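Local coordinates for putative uncharacterized protein (Vibrio cholerae, PDB 4G7X) that probably acts as the N-terminal domain of the CTXphi phage protein pIII, a domain whose relatives in filamentous phages bind host TolA during infection, at residues 24-29 with 52-57; 84-89 with 94-99. All blocks are in the same frame, centred on the assembly; numbering follows the deposited sequence.

Contact 1 (24-29 with 52-57); sequences LLFGFG and FVWSCL
CD2 of Phe26 comes obliquely to within 3.6 Å of CZ3 of Trp54. The planes are inclined by 27°, yet the rings are slid so far apart that they barely overlap, with 5.6 Å between the Phe26 centroid and that of the six-membered ring of Trp54. Although the rings are nearly parallel, the side chains as a whole cross at about a right angle. Trp54 keeps CG opposite its own backbone N (chi1 171°), which carries the indole toward Phe26; CZ3 and CH2, the far corner of the benzo ring, make the touch. Large flat residues suit this place because the two backbones are not direct neighbours. In the mixed sheet, strand 64-71 runs antiparallel to both 20-27 and 51-59 and separates them, so the two segments share no hydrogen bond, and side chains must bridge the gap over it. Phe26 also packs on Val36, and Trp54 on Tyr69 and Cys65 of the intervening strand. Nearer the surface, Cys56 ties its strand to that same neighbour through a disulfide with Cys65, while its CB lies 4.1 Å from CE2 of Phe28. With chi1 at -160°, the Phe28 side chain turns out from the loop that follows strand 20-27 and brings CE2 obliquely to within 3.4 Å of the carbonyl O of Leu57. This is a van der Waals approach of the ring to a backbone oxygen, at the solvent-exposed border of the contact.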
ATOM      1  N   LEU A  24       6.507   0.363   1.916  1.00  8.11           N
ATOM      2  CA  LEU A  24       7.509   1.156   2.616  1.00  8.10           C
ATOM      3  C   LEU A  24       8.151   2.137   1.658  1.00  7.97           C
ATOM      4  O   LEU A  24       8.368   1.811   0.487  1.00  7.82           O
ATOM      5  CB  LEU A  24       8.573   0.252   3.244  1.00  8.27           C
ATOM      6  CG  LEU A  24       8.087  -0.721   4.324  1.00  8.63           C
ATOM      7  CD1 LEU A  24       9.257  -1.557   4.806  1.00  8.70           C
ATOM      8  CD2 LEU A  24       7.432   0.008   5.485  1.00  9.10           C
ATOM      9  N   LEU A  25       8.456   3.331   2.168  1.00  7.94           N
ATOM     10  CA  LEU A  25       9.068   4.402   1.383  1.00  7.92           C
ATOM     11  C   LEU A  25      10.538   4.570   1.717  1.00  7.70           C
ATOM     12  O   LEU A  25      10.940   4.462   2.881  1.00  7.88           O
ATOM     13  CB  LEU A  25       8.349   5.728   1.633  1.00  8.21           C
ATOM     14  CG  LEU A  25       6.839   5.737   1.404  1.00  8.52           C
ATOM     15  CD1 LEU A  25       6.266   7.081   1.823  1.00  8.82           C
ATOM     16  CD2 LEU A  25       6.469   5.401  -0.033  1.00  8.77           C
ATOM     17  N   PHE A  26      11.338   4.852   0.696  1.00  7.50           N
ATOM     18  CA  PHE A  26      12.775   5.056   0.867  1.00  7.41           C
ATOM     19  C   PHE A  26      13.218   6.250   0.047  1.00  7.47           C
ATOM     20  O   PHE A  26      12.469   6.755  -0.799  1.00  7.41           O
ATOM     21  CB  PHE A  26      13.560   3.808   0.446  1.00  7.25           C
ATOM     22  CG  PHE A  26      13.127   2.559   1.153  1.00  7.21           C
ATOM     23  CD1 PHE A  26      13.652   2.236   2.399  1.00  7.13           C
ATOM     24  CD2 PHE A  26      12.167   1.725   0.592  1.00  7.16           C
ATOM     25  CE1 PHE A  26      13.242   1.092   3.067  1.00  7.22           C
ATOM     26  CE2 PHE A  26      11.747   0.581   1.256  1.00  7.20           C
ATOM     27  CZ  PHE A  26      12.286   0.263   2.493  1.00  7.17           C
ATOM     28  N   GLY A  27      14.443   6.697   0.294  1.00  7.75           N
ATOM     29  CA  GLY A  27      15.018   7.775  -0.485  1.00  8.25           C
ATOM     30  C   GLY A  27      15.215   7.412  -1.942  1.00  8.65           C
ATOM     31  O   GLY A  27      15.371   6.239  -2.295  1.00  8.49           O
ATOM     32  N   PHE A  28      15.197   8.430  -2.795  1.00  9.17           N
ATOM     33  CA  PHE A  28      15.443   8.259  -4.216  1.00  9.90           C
ATOM     34  C   PHE A  28      16.820   7.636  -4.432  1.00  9.94           C
ATOM     35  O   PHE A  28      17.763   7.919  -3.683  1.00 10.23           O
ATOM     36  CB  PHE A  28      15.361   9.625  -4.892  1.00 10.61           C
ATOM     37  CG  PHE A  28      15.133   9.569  -6.375  1.00 11.40           C
ATOM     38  CD1 PHE A  28      16.084  10.089  -7.248  1.00 11.93           C
ATOM     39  CD2 PHE A  28      13.962   9.022  -6.905  1.00 11.75           C
ATOM     40  CE1 PHE A  28      15.879  10.057  -8.619  1.00 12.35           C
ATOM     41  CE2 PHE A  28      13.754   8.984  -8.276  1.00 12.20           C
ATOM     42  CZ  PHE A  28      14.715   9.504  -9.135  1.00 12.29           C
ATOM     43  N   GLY A  29      16.922   6.758  -5.427  1.00  9.83           N
ATOM     44  CA  GLY A  29      18.199   6.116  -5.742  1.00  9.81           C
ATOM     45  C   GLY A  29      18.607   5.025  -4.764  1.00  9.44           C
ATOM     46  O   GLY A  29      19.750   4.576  -4.759  1.00  9.66           O
ATOM     47  N   PHE A  52      10.859  -7.770  -8.639  1.00  8.78           N
ATOM     48  CA  PHE A  52      10.561  -7.172  -7.344  1.00  8.46           C
ATOM     49  C   PHE A  52       9.454  -6.137  -7.483  1.00  8.01           C
ATOM     50  O   PHE A  52       9.406  -5.397  -8.464  1.00  8.05           O
ATOM     51  CB  PHE A  52      11.817  -6.543  -6.741  1.00  8.57           C
ATOM     52  CG  PHE A  52      12.859  -7.549  -6.356  1.00  8.81           C
ATOM     53  CD1 PHE A  52      14.051  -7.643  -7.068  1.00  9.08           C
ATOM     54  CD2 PHE A  52      12.636  -8.420  -5.299  1.00  9.05           C
ATOM     55  CE1 PHE A  52      15.007  -8.584  -6.711  1.00  9.28           C
ATOM     56  CE2 PHE A  52      13.584  -9.365  -4.940  1.00  9.24           C
ATOM     57  CZ  PHE A  52      14.773  -9.448  -5.651  1.00  9.31           C
ATOM     58  N   VAL A  53       8.554  -6.106  -6.506  1.00  7.72           N
ATOM     59  CA  VAL A  53       7.448  -5.152  -6.521  1.00  7.55           C
ATOM     60  C   VAL A  53       7.949  -3.850  -5.895  1.00  7.38           C
ATOM     61  O   VAL A  53       7.753  -3.586  -4.708  1.00  7.41           O
ATOM     62  CB  VAL A  53       6.197  -5.702  -5.810  1.00  7.58           C
ATOM     63  CG1 VAL A  53       5.013  -4.779  -6.059  1.00  7.82           C
ATOM     64  CG2 VAL A  53       5.883  -7.112  -6.299  1.00  7.61           C
ATOM     65  N   TRP A  54       8.595  -3.049  -6.737  1.00  7.19           N
ATOM     66  CA  TRP A  54       9.424  -1.920  -6.333  1.00  7.35           C
ATOM     67  C   TRP A  54       9.470  -0.928  -7.454  1.00  7.66           C
ATOM     68  O   TRP A  54       9.571  -1.312  -8.617  1.00  7.82           O
ATOM     69  CB  TRP A  54      10.843  -2.413  -6.051  1.00  7.00           C
ATOM     70  CG  TRP A  54      11.855  -1.315  -5.839  1.00  6.71           C
ATOM     71  CD1 TRP A  54      12.525  -0.575  -6.812  1.00  6.67           C
ATOM     72  CD2 TRP A  54      12.342  -0.795  -4.559  1.00  6.62           C
ATOM     73  NE1 TRP A  54      13.362   0.344  -6.240  1.00  6.67           N
ATOM     74  CE2 TRP A  54      13.304   0.264  -4.887  1.00  6.56           C
ATOM     75  CE3 TRP A  54      12.088  -1.088  -3.225  1.00  6.49           C
ATOM     76  CZ2 TRP A  54      13.977   0.970  -3.905  1.00  6.60           C
ATOM     77  CZ3 TRP A  54      12.766  -0.363  -2.242  1.00  6.58           C
ATOM     78  CH2 TRP A  54      13.683   0.645  -2.575  1.00  6.52           C
ATOM     79  N   SER A  55       9.421   0.361  -7.123  1.00  8.17           N
ATOM     80  CA  SER A  55       9.665   1.404  -8.119  1.00  8.86           C
ATOM     81  C   SER A  55      10.173   2.682  -7.472  1.00  9.30           C
ATOM     82  O   SER A  55       9.941   2.915  -6.290  1.00  9.39           O
ATOM     83  CB  SER A  55       8.406   1.677  -8.952  1.00  9.10           C
ATOM     84  OG  SER A  55       7.338   2.142  -8.149  1.00  9.59           O
ATOM     85  N   CYS A  56      10.886   3.492  -8.252  1.00 10.25           N
ATOM     86  CA  CYS A  56      11.290   4.830  -7.811  1.00 11.28           C
ATOM     87  C   CYS A  56      10.584   5.876  -8.675  1.00 12.15           C
ATOM     88  O   CYS A  56      10.444   5.691  -9.891  1.00 13.02           O
ATOM     89  CB  CYS A  56      12.816   4.998  -7.822  1.00 11.30           C
ATOM     90  SG  CYS A  56      13.701   3.818  -6.762  1.00 11.43           S
ATOM     91  N   LEU A  57      10.134   6.952  -8.033  0.50 12.48           N
ATOM     92  CA  LEU A  57       9.343   7.997  -8.682  0.50 12.93           C
ATOM     93  C   LEU A  57       9.910   9.384  -8.396  0.50 13.41           C
ATOM     94  O   LEU A  57      10.546   9.603  -7.367  0.50 13.51           O
ATOM     95  CB  LEU A  57       7.891   7.955  -8.197  0.50 12.86           C
ATOM     96  CG  LEU A  57       7.185   6.611  -8.025  0.50 12.70           C
ATOM     97  CD1 LEU A  57       7.704   5.893  -6.791  0.50 12.53           C
ATOM     98  CD2 LEU A  57       5.685   6.828  -7.918  0.50 12.61           C
TER

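Contact 2 (84-89 with 94-99); sequences CDLSGA and CIYPYC
Cys84 N donates to Ile95 O in a nearly straight hydrogen bond of 2.9 Å (167° at the hydrogen), the donor standing above the carbonyl plane. Beside it, Cys84 SG, directed by a chi1 of -57°, joins Cys94 SG in a disulfide with a chi3 of 94°, close to the unstrained right angle. The paired cysteines thus tie the long irregular loop before strand 93-95 to that strand. Tyr96 lies next to the sulfur: its CD1 is 3.8 Å from Cys84 SG, which approaches the ring obliquely in a sulfur-aromatic contact. Pro97 CD sits 3.5 Å above the Tyr96 ring plane, offset toward its rim. Leu86 crosses Tyr96 at about a right angle and lays both methyls against Tyr96 and Pro97, CD1 being 3.7 Å from Tyr96 CE1 and CD2 3.8 Å from Pro97 CG; apolar leucine and proline suit packing round the phenol ring. Asp85 OD2 accepts from Ser87 N, an Asx turn, and from Gly88 N, the wider Asx motif, both on one face of the carboxylate. Strand 93-95 runs parallel to 35-38, bonding through Cys94 to Ser35 and Leu37, while Cys84 packs against Val36 of that strand and Phe26 of strand 20-27.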
ATOM      1  N   CYS A  84      16.750   2.917   8.051  1.00  9.45           N
ATOM      2  CA  CYS A  84      16.463   3.115   6.633  1.00  9.20           C
ATOM      3  C   CYS A  84      16.508   4.599   6.302  1.00  9.34           C
ATOM      4  O   CYS A  84      16.061   5.435   7.092  1.00  9.81           O
ATOM      5  CB  CYS A  84      15.092   2.541   6.263  1.00  8.95           C
ATOM      6  SG  CYS A  84      14.874   0.786   6.644  1.00  8.63           S
ATOM      7  N   ASP A  85      17.057   4.923   5.136  1.00  9.07           N
ATOM      8  CA  ASP A  85      17.103   6.304   4.676  1.00  9.27           C
ATOM      9  C   ASP A  85      15.871   6.582   3.837  1.00  9.31           C
ATOM     10  O   ASP A  85      15.632   5.924   2.821  1.00  8.87           O
ATOM     11  CB  ASP A  85      18.382   6.573   3.877  1.00  9.25           C
ATOM     12  CG  ASP A  85      18.637   8.062   3.649  1.00  9.45           C
ATOM     13  OD1 ASP A  85      19.774   8.425   3.293  1.00  9.75           O
ATOM     14  OD2 ASP A  85      17.709   8.876   3.814  1.00  9.35           O
ATOM     15  N   LEU A  86      15.096   7.564   4.279  1.00  9.65           N
ATOM     16  CA  LEU A  86      13.855   7.940   3.622  1.00 10.10           C
ATOM     17  C   LEU A  86      14.039   9.127   2.668  1.00  9.87           C
ATOM     18  O   LEU A  86      13.110   9.511   1.963  1.00  9.85           O
ATOM     19  CB  LEU A  86      12.771   8.207   4.681  1.00 10.88           C
ATOM     20  CG  LEU A  86      11.986   6.993   5.235  1.00 11.50           C
ATOM     21  CD1 LEU A  86      12.840   5.785   5.601  1.00 11.95           C
ATOM     22  CD2 LEU A  86      11.133   7.418   6.422  1.00 12.36           C
ATOM     23  N   SER A  87      15.255   9.676   2.618  1.00  9.76           N
ATOM     24  CA  SER A  87      15.557  10.834   1.775  1.00  9.92           C
ATOM     25  C   SER A  87      16.614  10.531   0.702  1.00  9.75           C
ATOM     26  O   SER A  87      16.399  10.789  -0.493  1.00 10.33           O
ATOM     27  CB  SER A  87      15.994  12.008   2.658  1.00 10.15           C
ATOM     28  OG  SER A  87      16.471  13.090   1.882  1.00 10.91           O
ATOM     29  N   GLY A  88      17.749   9.990   1.137  1.00  9.47           N
ATOM     30  CA  GLY A  88      18.814   9.540   0.245  1.00  9.07           C
ATOM     31  C   GLY A  88      18.844   8.025   0.133  1.00  8.77           C
ATOM     32  O   GLY A  88      17.935   7.344   0.609  1.00  8.65           O
ATOM     33  N   ALA A  89      19.899   7.494  -0.478  1.00  8.54           N
ATOM     34  CA  ALA A  89      19.968   6.063  -0.755  1.00  8.37           C
ATOM     35  C   ALA A  89      20.059   5.242   0.522  1.00  8.36           C
ATOM     36  O   ALA A  89      20.970   5.429   1.332  1.00  8.58           O
ATOM     37  CB  ALA A  89      21.141   5.756  -1.666  1.00  8.27           C
ATOM     38  N   CYS A  94      17.805  -2.691   6.803  1.00  8.91           N
ATOM     39  CA  CYS A  94      17.724  -1.534   7.683  1.00  8.73           C
ATOM     40  C   CYS A  94      16.533  -1.588   8.628  1.00  8.68           C
ATOM     41  O   CYS A  94      15.606  -2.370   8.423  1.00  8.48           O
ATOM     42  CB  CYS A  94      17.707  -0.242   6.850  1.00  8.74           C
ATOM     43  SG  CYS A  94      16.385  -0.131   5.612  1.00  8.42           S
ATOM     44  N   ILE A  95      16.579  -0.760   9.668  1.00  8.78           N
ATOM     45  CA  ILE A  95      15.483  -0.642  10.626  1.00  9.08           C
ATOM     46  C   ILE A  95      14.613   0.540  10.212  1.00  9.51           C
ATOM     47  O   ILE A  95      15.120   1.646  10.019  1.00  9.28           O
ATOM     48  CB  ILE A  95      16.025  -0.458  12.065  1.00  9.07           C
ATOM     49  CG1 ILE A  95      16.922  -1.641  12.447  1.00  9.17           C
ATOM     50  CG2 ILE A  95      14.879  -0.276  13.056  1.00  9.06           C
ATOM     51  CD1 ILE A  95      17.659  -1.468  13.761  1.00  9.36           C
ATOM     52  N   TYR A  96      13.311   0.314  10.050  1.00 10.18           N
ATOM     53  CA  TYR A  96      12.430   1.392   9.594  1.00 11.49           C
ATOM     54  C   TYR A  96      12.089   2.380  10.714  1.00 13.26           C
ATOM     55  O   TYR A  96      11.840   1.968  11.846  1.00 14.09           O
ATOM     56  CB  TYR A  96      11.154   0.848   8.943  1.00 10.98           C
ATOM     57  CG  TYR A  96      10.635   1.765   7.856  1.00 10.44           C
ATOM     58  CD1 TYR A  96      11.242   1.798   6.601  1.00 10.35           C
ATOM     59  CD2 TYR A  96       9.558   2.615   8.089  1.00 10.43           C
ATOM     60  CE1 TYR A  96      10.787   2.647   5.605  1.00 10.04           C
ATOM     61  CE2 TYR A  96       9.092   3.466   7.100  1.00 10.07           C
ATOM     62  CZ  TYR A  96       9.714   3.484   5.864  1.00 10.00           C
ATOM     63  OH  TYR A  96       9.247   4.329   4.884  1.00  9.89           O
ATOM     64  N   PRO A  97      12.111   3.695  10.406  1.00 15.08           N
ATOM     65  CA  PRO A  97      11.716   4.708  11.396  1.00 17.16           C
ATOM     66  C   PRO A  97      10.199   4.941  11.442  1.00 19.87           C
ATOM     67  O   PRO A  97       9.724   6.037  11.129  1.00 21.63           O
ATOM     68  CB  PRO A  97      12.462   5.964  10.928  1.00 16.67           C
ATOM     69  CG  PRO A  97      12.656   5.777   9.463  1.00 16.10           C
ATOM     70  CD  PRO A  97      12.689   4.298   9.189  1.00 15.21           C
ATOM     71  N   TYR A  98       9.455   3.915  11.851  1.00 22.93           N
ATOM     72  CA  TYR A  98       7.986   3.965  11.899  1.00 25.87           C
ATOM     73  C   TYR A  98       7.418   4.655  13.150  1.00 27.92           C
ATOM     74  O   TYR A  98       7.969   4.519  14.249  1.00 28.42           O
ATOM     75  CB  TYR A  98       7.406   2.550  11.757  1.00 25.78           C
ATOM     76  CG  TYR A  98       5.926   2.438  12.068  1.00 26.16           C
ATOM     77  CD1 TYR A  98       4.964   2.841  11.139  1.00 25.98           C
ATOM     78  CD2 TYR A  98       5.488   1.938  13.295  1.00 26.17           C
ATOM     79  CE1 TYR A  98       3.609   2.744  11.423  1.00 26.52           C
ATOM     80  CE2 TYR A  98       4.136   1.838  13.588  1.00 26.53           C
ATOM     81  CZ  TYR A  98       3.202   2.241  12.649  1.00 26.86           C
ATOM     82  OH  TYR A  98       1.860   2.141  12.941  1.00 27.63           O
ATOM     83  N   CYS A  99       6.324   5.393  12.958  0.50 28.73           N
ATOM     84  CA  CYS A  99       5.581   6.035  14.045  0.50 29.99           C
ATOM     85  C   CYS A  99       4.093   6.093  13.697  0.50 31.14           C
ATOM     86  O   CYS A  99       3.738   6.497  12.586  0.50 30.66           O
ATOM     87  CB  CYS A  99       6.113   7.447  14.310  0.50 29.84           C
ATOM     88  SG  CYS A  99       5.215   8.365  15.587  0.50 29.39           S
TER

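Both contacts reach the same mixed sheet, with centres about 12 Å apart, and strand 20-27 joins them. Its Leu25 O lies 2.6 Å from Tyr96 OH, a probable hydrogen bond that occupies the phenol of contact 2, and Gly27 N probably bonds to Asp85 O at 2.9 Å. Contact 1 is a surface contact, although Phe26 is buried; it is side-chain packing, largely aromatic, with no hydrogen bond between its segments. Contact 2 is partly buried and links a loop to a short strand by a covalent bond and a backbone hydrogen bond. Each includes disulfide sulfur, but only contact 2 holds both cysteines of its pair.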